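Local coordinates for protein SSO1986 (Sulfolobus solfataricus, PDB 2X5Q) that serves as the Cmr7 subunit, possibly dimeric, of the crRNA-containing CMR ribonucleoprotein complex in CRISPR antiviral defence, at residues I16-S21 with F186-I191; G31-I36 with T68-P73; Y62-S67 with D79-I84; D138-F143 with K192-N197. All coordinates share one frame; numbering follows the deposited sequence.

Interaction 1 of 4, residues I16-S21 with F186-I191; sequences ITNSIS and FNYYSI
The phenol oxygen of Y188 takes a main-chain N-H: N18 N donates to Y188 OH at 3.1 Å, with an N-H...O angle of 176° that makes the bond almost straight. That amide sits in a type I beta turn, T17 to I20, linking strand 11-15 to strand 21-23. An ST turn overlaps it, since S19 N donates to T17 OG1 (3.0 Å). Y188 is the first residue of strand 188-193, and its CG is wedged between the backbone N and the carbonyl carbon (chi1 61°), which starts the ring off toward the turn. T17 crosses it at about a right angle: its CG2 lies over one ring face, 4.2 Å from the centroid of Y188, in a CH-pi contact, while its CB touches Y188 CZ at 3.6 Å. The buried hydroxyl is also hydrogen-bonded to E66 OE1, so an amide and a carboxylate grip it together. The N18 amide group is held elsewhere, OD1 by D147 N and ND2 by S145 O. A second, wholly apolar patch forms where F186 leaves the end of helix 172-185. I16 CG1 stands 3.8 Å from the centroid of the F186 ring, 18° off its normal. I16 CG2 reaches F186 CG at 3.6 Å, and I16 CB sits 3.5 Å from F186 CD1, shifted toward the rim.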
loop_
_atom_site.group_PDB
_atom_site.type_symbol
_atom_site.label_atom_id
_atom_site.label_comp_id
_atom_site.label_asym_id
_atom_site.label_seq_id
_atom_site.Cartn_x
_atom_site.Cartn_y
_atom_site.Cartn_z
ATOM N N ILE A 16 1.732 13.529 -10.656
ATOM C CA ILE A 16 2.490 14.267 -11.664
ATOM C C ILE A 16 3.176 13.265 -12.604
ATOM O O ILE A 16 4.172 12.621 -12.229
ATOM C CB ILE A 16 3.510 15.206 -10.997
ATOM C CG1 ILE A 16 2.799 16.150 -10.017
ATOM C CG2 ILE A 16 4.307 16.012 -12.040
ATOM C CD1 ILE A 16 1.825 17.105 -10.662
ATOM N N THR A 17 2.618 13.107 -13.807
ATOM C CA THR A 17 3.164 12.206 -14.822
ATOM C C THR A 17 3.395 12.960 -16.115
ATOM O O THR A 17 2.981 14.100 -16.234
ATOM C CB THR A 17 2.192 11.065 -15.172
ATOM O OG1 THR A 17 1.124 11.588 -15.960
ATOM C CG2 THR A 17 1.627 10.396 -13.933
ATOM N N ASN A 18 3.989 12.281 -17.109
ATOM C CA ASN A 18 4.144 12.840 -18.455
ATOM C C ASN A 18 2.844 13.057 -19.232
ATOM O O ASN A 18 2.888 13.665 -20.304
ATOM C CB ASN A 18 5.054 11.956 -19.329
ATOM C CG ASN A 18 6.516 12.065 -18.954
ATOM O OD1 ASN A 18 7.085 13.159 -18.944
ATOM N ND2 ASN A 18 7.141 10.925 -18.662
ATOM N N SER A 19 1.708 12.560 -18.732
ATOM C CA SER A 19 0.456 12.618 -19.494
ATOM C C SER A 19 -0.621 13.575 -18.982
ATOM O O SER A 19 -1.686 13.704 -19.607
ATOM C CB SER A 19 -0.128 11.213 -19.624
ATOM O OG SER A 19 0.768 10.393 -20.348
ATOM N N ILE A 20 -0.362 14.250 -17.867
ATOM C CA ILE A 20 -1.363 15.151 -17.315
ATOM C C ILE A 20 -1.427 16.413 -18.170
ATOM O O ILE A 20 -0.453 16.794 -18.821
ATOM C CB ILE A 20 -1.115 15.470 -15.819
ATOM C CG1 ILE A 20 0.077 16.412 -15.633
ATOM C CG2 ILE A 20 -0.912 14.164 -15.028
ATOM C CD1 ILE A 20 0.278 16.856 -14.206
ATOM N N SER A 21 -2.594 17.033 -18.188
ATOM C CA SER A 21 -2.796 18.265 -18.945
ATOM C C SER A 21 -3.835 19.110 -18.243
ATOM O O SER A 21 -4.777 18.584 -17.648
ATOM C CB SER A 21 -3.266 17.955 -20.367
ATOM O OG SER A 21 -4.517 17.290 -20.351
ATOM N N PHE A 186 9.784 14.352 -9.710
ATOM C CA PHE A 186 8.615 13.566 -10.114
ATOM C C PHE A 186 8.930 12.395 -11.046
ATOM O O PHE A 186 8.387 12.280 -12.148
ATOM C CB PHE A 186 7.535 14.483 -10.679
ATOM C CG PHE A 186 6.904 15.335 -9.633
ATOM C CD1 PHE A 186 6.082 14.772 -8.677
ATOM C CD2 PHE A 186 7.186 16.688 -9.551
ATOM C CE1 PHE A 186 5.511 15.553 -7.690
ATOM C CE2 PHE A 186 6.611 17.462 -8.567
ATOM C CZ PHE A 186 5.779 16.895 -7.640
ATOM N N ASN A 187 9.809 11.526 -10.570
ATOM C CA ASN A 187 9.934 10.186 -11.106
ATOM C C ASN A 187 8.792 9.338 -10.543
ATOM O O ASN A 187 8.261 9.626 -9.461
ATOM C CB ASN A 187 11.258 9.564 -10.703
ATOM C CG ASN A 187 12.432 10.442 -11.003
ATOM O OD1 ASN A 187 12.485 11.092 -12.045
ATOM N ND2 ASN A 187 13.405 10.460 -10.095
ATOM N N TYR A 188 8.413 8.304 -11.279
ATOM C CA TYR A 188 7.299 7.451 -10.895
ATOM C C TYR A 188 7.372 6.105 -11.609
ATOM O O TYR A 188 8.188 5.899 -12.522
ATOM C CB TYR A 188 5.953 8.139 -11.178
ATOM C CG TYR A 188 5.702 8.478 -12.647
ATOM C CD1 TYR A 188 4.917 7.665 -13.444
ATOM C CD2 TYR A 188 6.254 9.611 -13.227
ATOM C CE1 TYR A 188 4.685 7.967 -14.798
ATOM C CE2 TYR A 188 6.022 9.931 -14.567
ATOM C CZ TYR A 188 5.238 9.101 -15.344
ATOM O OH TYR A 188 5.023 9.397 -16.664
ATOM N N TYR A 189 6.541 5.176 -11.148
ATOM C CA TYR A 189 6.445 3.852 -11.748
ATOM C C TYR A 189 5.103 3.757 -12.458
ATOM O O TYR A 189 4.060 4.067 -11.876
ATOM C CB TYR A 189 6.589 2.759 -10.685
ATOM C CG TYR A 189 8.021 2.560 -10.260
ATOM C CD1 TYR A 189 8.766 1.499 -10.749
ATOM C CD2 TYR A 189 8.641 3.456 -9.383
ATOM C CE1 TYR A 189 10.093 1.323 -10.373
ATOM C CE2 TYR A 189 9.967 3.280 -9.002
ATOM C CZ TYR A 189 10.676 2.219 -9.502
ATOM O OH TYR A 189 11.972 2.051 -9.146
ATOM N N SER A 190 5.138 3.409 -13.736
ATOM C CA SER A 190 3.905 3.200 -14.484
ATOM C C SER A 190 3.770 1.729 -14.791
ATOM O O SER A 190 4.766 1.026 -14.965
ATOM C CB SER A 190 3.860 4.030 -15.765
ATOM O OG SER A 190 4.636 3.473 -16.777
ATOM N N ILE A 191 2.530 1.267 -14.829
ATOM C CA ILE A 191 2.230 -0.133 -15.051
ATOM C C ILE A 191 1.500 -0.256 -16.378
ATOM O O ILE A 191 0.649 0.575 -16.706
ATOM C CB ILE A 191 1.429 -0.727 -13.867
ATOM C CG1 ILE A 191 1.165 -2.220 -14.068
ATOM C CG2 ILE A 191 0.136 0.053 -13.614
ATOM C CD1 ILE A 191 0.761 -2.923 -12.778
#

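Interaction 2 of 4, residues G31-I36 with T68-P73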
loop_
_atom_site.group_PDB
_atom_site.type_symbol
_atom_site.label_atom_id
_atom_site.label_comp_id
_atom_site.label_asym_id
_atom_site.label_seq_id
_atom_site.Cartn_x
_atom_site.Cartn_y
_atom_site.Cartn_z
ATOM N N GLY A 31 -5.693 11.370 -16.831
ATOM C CA GLY A 31 -5.653 10.506 -17.990
ATOM C C GLY A 31 -7.047 10.375 -18.545
ATOM O O GLY A 31 -7.938 11.151 -18.182
ATOM N N SER A 32 -7.247 9.384 -19.408
ATOM C CA SER A 32 -8.527 9.213 -20.085
ATOM C C SER A 32 -9.694 9.027 -19.112
ATOM O O SER A 32 -10.804 9.440 -19.404
ATOM C CB SER A 32 -8.468 8.011 -21.034
ATOM O OG SER A 32 -8.193 6.837 -20.301
ATOM N N SER A 33 -9.430 8.409 -17.964
ATOM C CA SER A 33 -10.478 8.017 -17.031
ATOM C C SER A 33 -10.554 8.868 -15.750
ATOM O O SER A 33 -11.525 8.743 -14.985
ATOM C CB SER A 33 -10.286 6.545 -16.664
ATOM O OG SER A 33 -10.246 5.764 -17.847
ATOM N N VAL A 34 -9.574 9.751 -15.543
ATOM C CA VAL A 34 -9.482 10.538 -14.318
ATOM C C VAL A 34 -9.315 12.046 -14.600
ATOM O O VAL A 34 -8.399 12.470 -15.335
ATOM C CB VAL A 34 -8.328 10.045 -13.421
ATOM C CG1 VAL A 34 -8.316 10.806 -12.094
ATOM C CG2 VAL A 34 -8.442 8.539 -13.178
ATOM N N SER A 35 -10.249 12.836 -14.059
ATOM C CA SER A 35 -10.155 14.294 -14.076
ATOM C C SER A 35 -10.361 14.852 -12.669
ATOM O O SER A 35 -11.260 14.426 -11.936
ATOM C CB SER A 35 -11.174 14.913 -15.026
ATOM O OG SER A 35 -10.850 14.604 -16.361
ATOM N N ILE A 36 -9.523 15.824 -12.330
ATOM C CA ILE A 36 -9.494 16.450 -11.018
ATOM C C ILE A 36 -9.844 17.935 -11.167
ATOM O O ILE A 36 -9.472 18.569 -12.145
ATOM C CB ILE A 36 -8.097 16.245 -10.391
ATOM C CG1 ILE A 36 -7.989 14.806 -9.875
ATOM C CG2 ILE A 36 -7.812 17.251 -9.266
ATOM C CD1 ILE A 36 -6.626 14.453 -9.295
ATOM N N THR A 68 -4.791 5.895 -18.448
ATOM C CA THR A 68 -6.095 6.125 -17.804
ATOM C C THR A 68 -6.040 7.165 -16.694
ATOM O O THR A 68 -7.039 7.850 -16.450
ATOM C CB THR A 68 -6.718 4.838 -17.221
ATOM O OG1 THR A 68 -5.883 4.319 -16.180
ATOM C CG2 THR A 68 -6.954 3.781 -18.311
ATOM N N GLY A 69 -4.887 7.260 -16.030
ATOM C CA GLY A 69 -4.672 8.192 -14.926
ATOM C C GLY A 69 -4.966 7.598 -13.558
ATOM O O GLY A 69 -4.899 8.292 -12.547
ATOM N N GLU A 70 -5.279 6.298 -13.536
ATOM C CA GLU A 70 -5.659 5.585 -12.325
ATOM C C GLU A 70 -4.440 4.952 -11.673
ATOM O O GLU A 70 -3.629 4.301 -12.337
ATOM C CB GLU A 70 -6.656 4.481 -12.662
ATOM C CG GLU A 70 -7.973 5.004 -13.250
ATOM C CD GLU A 70 -8.727 3.957 -14.031
ATOM O OE1 GLU A 70 -8.094 3.082 -14.681
ATOM O OE2 GLU A 70 -9.967 4.005 -14.003
ATOM N N LEU A 71 -4.330 5.141 -10.364
ATOM C CA LEU A 71 -3.317 4.464 -9.570
ATOM C C LEU A 71 -3.695 2.998 -9.339
ATOM O O LEU A 71 -4.872 2.665 -9.143
ATOM C CB LEU A 71 -3.179 5.148 -8.222
ATOM C CG LEU A 71 -2.769 6.630 -8.225
ATOM C CD1 LEU A 71 -3.156 7.283 -6.889
ATOM C CD2 LEU A 71 -1.296 6.741 -8.479
ATOM N N VAL A 72 -2.677 2.143 -9.326
ATOM C CA VAL A 72 -2.855 0.705 -9.155
ATOM C C VAL A 72 -1.981 0.185 -8.023
ATOM O O VAL A 72 -0.761 0.364 -8.049
ATOM C CB VAL A 72 -2.494 -0.058 -10.439
ATOM C CG1 VAL A 72 -2.640 -1.572 -10.209
ATOM C CG2 VAL A 72 -3.391 0.408 -11.600
ATOM N N PRO A 73 -2.593 -0.481 -7.033
ATOM C CA PRO A 73 -1.774 -1.029 -5.954
ATOM C C PRO A 73 -1.016 -2.250 -6.465
ATOM O O PRO A 73 -1.623 -3.171 -6.998
ATOM C CB PRO A 73 -2.806 -1.396 -4.880
ATOM C CG PRO A 73 -4.051 -1.703 -5.647
ATOM C CD PRO A 73 -4.030 -0.773 -6.840
#
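T68 presents its methyl to two serines and turns its hydroxyl back on its own segment. Its OG1 lies between the backbone N and the carbonyl carbon (chi1 63°), while CG2, anti to the carbonyl carbon, lies 3.9 Å from S33 OG and about as far from S32 OG. From its position, T68 OG1 donates to E70 OE1 at 2.9 Å, meeting the carboxylate from above, 42° out of its plane; E70 N adds a weak bond to the same hydroxyl. E70 is tethered at its tip. Its CG, anti to the carbonyl carbon, lies 3.6 Å from V34 CG2, the two side chains meeting obliquely, and the chain extended beyond CG carries OE2 against S33 CB. The segment 68-73 holds the end of the turn and the second strand of a beta hairpin, 62-65 with 70-73, and the loop that precedes strand 35-38 of the four-stranded antiparallel sheet lies against that turn. Two glycines permit the close approach: the CA atoms of G31 and G69 are 4.0 Å apart, and G69 has positive phi (92°). Just beside them S33 N donates to T68 O at 2.9 Å. S32 packs by its oxygen, OG lying 3.3 Å from T68 CA; that hydroxyl also has weak bonds to S33 OG and S67 O. On the buried side V34 CG2 rests 3.6 Å from G69 O, and V34 also packs on P123 of strand 117-123.

Interaction 3 of 4, residues Y62-S67 with D79-I84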
loop_
_atom_site.group_PDB
_atom_site.type_symbol
_atom_site.label_atom_id
_atom_site.label_comp_id
_atom_site.label_asym_id
_atom_site.label_seq_id
_atom_site.Cartn_x
_atom_site.Cartn_y
_atom_site.Cartn_z
ATOM N N TYR A 62 2.369 1.583 -5.032
ATOM C CA TYR A 62 1.479 2.007 -6.119
ATOM C C TYR A 62 2.245 2.333 -7.398
ATOM O O TYR A 62 3.372 2.821 -7.356
ATOM C CB TYR A 62 0.661 3.244 -5.716
ATOM C CG TYR A 62 -0.478 2.917 -4.812
ATOM C CD1 TYR A 62 -1.720 2.556 -5.339
ATOM C CD2 TYR A 62 -0.316 2.912 -3.421
ATOM C CE1 TYR A 62 -2.769 2.224 -4.519
ATOM C CE2 TYR A 62 -1.367 2.580 -2.580
ATOM C CZ TYR A 62 -2.593 2.238 -3.140
ATOM O OH TYR A 62 -3.652 1.908 -2.333
ATOM N N ALA A 63 1.623 2.029 -8.530
ATOM C CA ALA A 63 2.064 2.505 -9.838
ATOM C C ALA A 63 0.844 3.151 -10.520
ATOM O O ALA A 63 -0.278 3.054 -10.011
ATOM C CB ALA A 63 2.612 1.366 -10.664
ATOM N N ILE A 64 1.068 3.851 -11.620
ATOM C CA ILE A 64 -0.019 4.527 -12.324
ATOM C C ILE A 64 -0.188 3.902 -13.702
ATOM O O ILE A 64 0.784 3.530 -14.364
ATOM C CB ILE A 64 0.184 6.074 -12.371
ATOM C CG1 ILE A 64 -1.055 6.785 -12.943
ATOM C CG2 ILE A 64 1.417 6.463 -13.169
ATOM C CD1 ILE A 64 -1.097 8.309 -12.602
ATOM N N ASP A 65 -1.440 3.696 -14.091
ATOM C CA ASP A 65 -1.760 3.323 -15.462
ATOM C C ASP A 65 -1.765 4.674 -16.156
ATOM O O ASP A 65 -2.743 5.435 -16.065
ATOM C CB ASP A 65 -3.129 2.634 -15.534
ATOM C CG ASP A 65 -3.591 2.380 -16.961
ATOM O OD1 ASP A 65 -3.186 3.120 -17.886
ATOM O OD2 ASP A 65 -4.385 1.435 -17.149
ATOM N N GLU A 66 -0.659 4.992 -16.822
ATOM C CA GLU A 66 -0.474 6.353 -17.316
ATOM C C GLU A 66 -1.549 6.833 -18.290
ATOM O O GLU A 66 -1.930 7.993 -18.247
ATOM C CB GLU A 66 0.900 6.563 -17.952
ATOM C CG GLU A 66 1.177 8.067 -18.071
ATOM C CD GLU A 66 2.628 8.417 -18.317
ATOM O OE1 GLU A 66 3.517 7.664 -17.853
ATOM O OE2 GLU A 66 2.861 9.465 -18.972
ATOM N N SER A 67 -2.021 5.952 -19.157
ATOM C CA SER A 67 -3.043 6.329 -20.120
ATOM C C SER A 67 -4.391 6.651 -19.473
ATOM O O SER A 67 -5.055 7.581 -19.910
ATOM C CB SER A 67 -3.219 5.244 -21.164
ATOM O OG SER A 67 -3.428 4.008 -20.520
ATOM N N ASP A 79 7.814 0.270 -5.599
ATOM C CA ASP A 79 7.005 1.072 -6.531
ATOM C C ASP A 79 6.499 2.313 -5.821
ATOM O O ASP A 79 6.170 2.256 -4.627
ATOM C CB ASP A 79 5.797 0.298 -7.060
ATOM C CG ASP A 79 6.172 -0.807 -8.035
ATOM O OD1 ASP A 79 7.302 -0.803 -8.581
ATOM O OD2 ASP A 79 5.314 -1.684 -8.257
ATOM N N TYR A 80 6.443 3.431 -6.550
ATOM C CA TYR A 80 5.812 4.640 -6.046
ATOM C C TYR A 80 5.317 5.534 -7.172
ATOM O O TYR A 80 5.809 5.487 -8.319
ATOM C CB TYR A 80 6.744 5.457 -5.132
ATOM C CG TYR A 80 8.098 5.734 -5.737
ATOM C CD1 TYR A 80 8.293 6.782 -6.634
ATOM C CD2 TYR A 80 9.183 4.926 -5.435
ATOM C CE1 TYR A 80 9.551 7.024 -7.208
ATOM C CE2 TYR A 80 10.422 5.162 -5.987
ATOM C CZ TYR A 80 10.608 6.203 -6.876
ATOM O OH TYR A 80 11.863 6.395 -7.415
ATOM N N VAL A 81 4.351 6.370 -6.817
ATOM C CA VAL A 81 3.964 7.493 -7.658
ATOM C C VAL A 81 3.991 8.711 -6.727
ATOM O O VAL A 81 3.555 8.623 -5.591
ATOM C CB VAL A 81 2.576 7.278 -8.283
ATOM C CG1 VAL A 81 2.219 8.436 -9.253
ATOM C CG2 VAL A 81 2.515 5.913 -9.003
ATOM N N LYS A 82 4.538 9.824 -7.200
ATOM C CA LYS A 82 4.530 11.068 -6.437
ATOM C C LYS A 82 3.505 12.041 -7.012
ATOM O O LYS A 82 3.128 11.958 -8.185
ATOM C CB LYS A 82 5.917 11.703 -6.445
ATOM C CG LYS A 82 7.028 10.767 -5.902
ATOM C CD LYS A 82 8.374 11.445 -5.892
ATOM C CE LYS A 82 9.496 10.488 -6.242
ATOM N NZ LYS A 82 10.821 11.181 -6.181
ATOM N N GLY A 83 3.027 12.936 -6.156
ATOM C CA GLY A 83 2.081 13.949 -6.558
ATOM C C GLY A 83 1.963 15.048 -5.523
ATOM O O GLY A 83 2.649 15.050 -4.473
ATOM N N ILE A 84 1.112 16.011 -5.829
ATOM C CA ILE A 84 0.878 17.102 -4.905
ATOM C C ILE A 84 -0.500 16.901 -4.327
ATOM O O ILE A 84 -1.336 16.190 -4.908
ATOM C CB ILE A 84 1.026 18.489 -5.565
ATOM C CG1 ILE A 84 0.124 18.636 -6.796
ATOM C CG2 ILE A 84 2.500 18.749 -5.918
ATOM C CD1 ILE A 84 0.101 20.045 -7.335
#
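V81 has CG1 anti to its backbone N (chi1 -176°), leaving CG2 beside that N and against strand 62-65, where it touches A63 CA at 3.5 Å and also meets I64 N and Y62 O. I64 supplies the side-chain part of the contact: its CB lies 4.1 Å from V81 CG2. A single methyl is thus laid on main-chain atoms, and D79 does something similar two residues earlier, its CB 3.5 Å from Y62 O. No hydrogen bond joins the segments: Y62 O and Y80 N come within 3.2 Å, but the angle is poor. This is consistent with the axes, which lie 73° apart with a closest approach of 5.1 Å, so that strands 62-65 and 80-84 meet without pairing. D79 OD2 bonds T74 OG1 and forms a salt bridge with K105 of the second subunit, whose F75 packs on Y62. Strand 80-86 pairs instead with strand 52-60. Strand 62-65 is hydrogen-bonded to strand 70-73 as a hairpin, A63 with V72, and I64 has backbone bonds to Y189 and I191 of strand 188-193. Between these strands L71 packs on Y62 and V81, I191 on A63, and Y188 on I64.

Interaction 4 of 4, residues D138-F143 with K192-N197; sequences DKVTSF and KSLKSN
K139 and V140 pair with S193 and K192 in an antiparallel two-stranded sheet, K139-S193 being the non-hydrogen-bonded pair (CA atoms 4.2 Å apart) and V140-K192 the hydrogen-bonded one. V140 N donates to K192 O at 2.8 Å, and K192 N returns a bond to V140 O. Beyond the regular pairing L194 N donates to D138 O (2.9 Å, N-H...O 177°), prolonging the ladder as the second chain leaves strand conformation. On the V140 and K192 side, V140 CG1 touches L194 CD2 at 3.6 Å, the side chains crossing at about a right angle. On the K139 and S193 side, the lysine chain bends at its last torsion (chi4 -65°), where NZ comes 3.6 Å from S193 CB. D138 lies across K195, with OD1 3.4 Å from K195 CB; the salt bridge between D138 OD2 and K195 NZ is long, at 3.9 Å. Several of these surface residues, D138, L194 and K195 among them, touch crystal neighbours, so their side-chain positions may owe something to the lattice. Within the terminal segment, K192 NZ donates to N197 OD1 at 2.8 Å, with a C=O...N angle of 171°.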
loop_
_atom_site.group_PDB
_atom_site.type_symbol
_atom_site.label_atom_id
_atom_site.label_comp_id
_atom_site.label_asym_id
_atom_site.label_seq_id
_atom_site.Cartn_x
_atom_site.Cartn_y
_atom_site.Cartn_z
ATOM N N ASP A 138 0.618 -10.453 -16.269
ATOM C CA ASP A 138 1.032 -10.050 -17.608
ATOM C C ASP A 138 1.232 -8.536 -17.720
ATOM O O ASP A 138 0.946 -7.932 -18.759
ATOM C CB ASP A 138 -0.029 -10.532 -18.610
ATOM C CG ASP A 138 0.557 -10.917 -19.931
ATOM O OD1 ASP A 138 0.951 -9.997 -20.676
ATOM O OD2 ASP A 138 0.618 -12.137 -20.228
ATOM N N LYS A 139 1.714 -7.931 -16.636
ATOM C CA LYS A 139 1.866 -6.485 -16.549
ATOM C C LYS A 139 3.257 -6.136 -16.060
ATOM O O LYS A 139 3.817 -6.842 -15.215
ATOM C CB LYS A 139 0.835 -5.900 -15.599
ATOM C CG LYS A 139 -0.586 -6.034 -16.122
ATOM C CD LYS A 139 -1.547 -5.185 -15.359
ATOM C CE LYS A 139 -2.987 -5.564 -15.645
ATOM N NZ LYS A 139 -3.341 -5.306 -17.049
ATOM N N VAL A 140 3.808 -5.051 -16.595
ATOM C CA VAL A 140 5.161 -4.623 -16.256
ATOM C C VAL A 140 5.092 -3.228 -15.675
ATOM O O VAL A 140 4.370 -2.381 -16.195
ATOM C CB VAL A 140 6.118 -4.624 -17.482
ATOM C CG1 VAL A 140 5.560 -3.792 -18.652
ATOM C CG2 VAL A 140 7.494 -4.114 -17.085
ATOM N N THR A 141 5.824 -3.018 -14.587
ATOM C CA THR A 141 5.945 -1.709 -13.969
ATOM C C THR A 141 7.337 -1.179 -14.292
ATOM O O THR A 141 8.328 -1.923 -14.232
ATOM C CB THR A 141 5.710 -1.782 -12.453
ATOM O OG1 THR A 141 6.793 -2.493 -11.824
ATOM C CG2 THR A 141 4.412 -2.506 -12.179
ATOM N N SER A 142 7.407 0.096 -14.655
ATOM C CA SER A 142 8.639 0.681 -15.129
ATOM C C SER A 142 8.859 2.006 -14.472
ATOM O O SER A 142 7.920 2.764 -14.282
ATOM C CB SER A 142 8.572 0.899 -16.640
ATOM O OG SER A 142 8.195 -0.298 -17.269
ATOM N N PHE A 143 10.119 2.275 -14.163
ATOM C CA PHE A 143 10.534 3.549 -13.646
ATOM C C PHE A 143 10.503 4.580 -14.776
ATOM O O PHE A 143 11.068 4.358 -15.849
ATOM C CB PHE A 143 11.943 3.426 -13.066
ATOM C CG PHE A 143 12.526 4.733 -12.621
ATOM C CD1 PHE A 143 12.223 5.250 -11.375
ATOM C CD2 PHE A 143 13.375 5.446 -13.453
ATOM C CE1 PHE A 143 12.751 6.447 -10.960
ATOM C CE2 PHE A 143 13.910 6.649 -13.041
ATOM C CZ PHE A 143 13.601 7.148 -11.793
ATOM N N LYS A 192 1.855 -1.285 -17.134
ATOM C CA LYS A 192 1.304 -1.516 -18.463
ATOM C C LYS A 192 1.127 -3.016 -18.693
ATOM O O LYS A 192 1.907 -3.828 -18.181
ATOM C CB LYS A 192 2.243 -0.926 -19.521
ATOM C CG LYS A 192 1.798 -1.189 -20.943
ATOM C CD LYS A 192 2.766 -0.685 -21.984
ATOM C CE LYS A 192 2.318 -1.142 -23.378
ATOM N NZ LYS A 192 0.938 -0.625 -23.697
ATOM N N SER A 193 0.102 -3.381 -19.464
ATOM C CA SER A 193 -0.095 -4.773 -19.845
ATOM C C SER A 193 0.762 -5.092 -21.065
ATOM O O SER A 193 0.860 -4.294 -21.995
ATOM C CB SER A 193 -1.566 -5.071 -20.129
ATOM O OG SER A 193 -2.055 -4.204 -21.125
ATOM N N LEU A 194 1.390 -6.259 -21.037
ATOM C CA LEU A 194 2.291 -6.688 -22.107
ATOM C C LEU A 194 1.582 -7.291 -23.316
ATOM O O LEU A 194 2.157 -7.352 -24.416
ATOM C CB LEU A 194 3.281 -7.717 -21.551
ATOM C CG LEU A 194 4.251 -7.163 -20.511
ATOM C CD1 LEU A 194 4.864 -8.270 -19.678
ATOM C CD2 LEU A 194 5.335 -6.354 -21.201
ATOM N N LYS A 195 0.361 -7.784 -23.120
ATOM C CA LYS A 195 -0.320 -8.565 -24.171
ATOM C C LYS A 195 -1.652 -7.969 -24.613
ATOM O O LYS A 195 -2.344 -8.521 -25.470
ATOM C CB LYS A 195 -0.509 -10.011 -23.699
ATOM C CG LYS A 195 0.671 -10.952 -23.998
ATOM C CD LYS A 195 0.197 -12.404 -23.986
ATOM C CE LYS A 195 1.260 -13.412 -24.451
ATOM N NZ LYS A 195 2.150 -13.864 -23.323
ATOM N N SER A 196 -1.987 -6.824 -24.043
ATOM C CA SER A 196 -3.251 -6.167 -24.301
ATOM C C SER A 196 -3.037 -4.658 -24.281
ATOM O O SER A 196 -2.128 -4.164 -23.605
ATOM C CB SER A 196 -4.270 -6.582 -23.236
ATOM O OG SER A 196 -5.448 -5.800 -23.325
ATOM N N ASN A 197 -3.868 -3.939 -25.036
ATOM C CA ASN A 197 -3.764 -2.486 -25.154
ATOM C C ASN A 197 -5.142 -1.811 -25.143
ATOM O O ASN A 197 -5.975 -2.075 -26.021
ATOM C CB ASN A 197 -3.010 -2.124 -26.442
ATOM C CG ASN A 197 -1.511 -2.412 -26.350
ATOM O OD1 ASN A 197 -0.787 -1.751 -25.601
ATOM N ND2 ASN A 197 -1.042 -3.400 -27.120
#

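Overall arrangement
Interactions 1 and 3 are buried, with centres about 6 Å apart, and E66, of interaction 3, bonds both Y188 and S19 of interaction 1. Interaction 2 is partly buried and shares a hairpin with interaction 3, since V72 N bonds A63 O and E70 O probably accepts from D65 N. Interaction 4 lies at the surface, its centre about 21 Å from that of the chain, yet continues the strand 188-193 used by interaction 1, with S190 O bonded to S142 N. The chemistry follows the location: ring faces and one gripped hydroxyl in interaction 1, methyl on main chain in 3, loop hydroxyls and glycines in 2, and sheet bonds with loosely paired charges in 4.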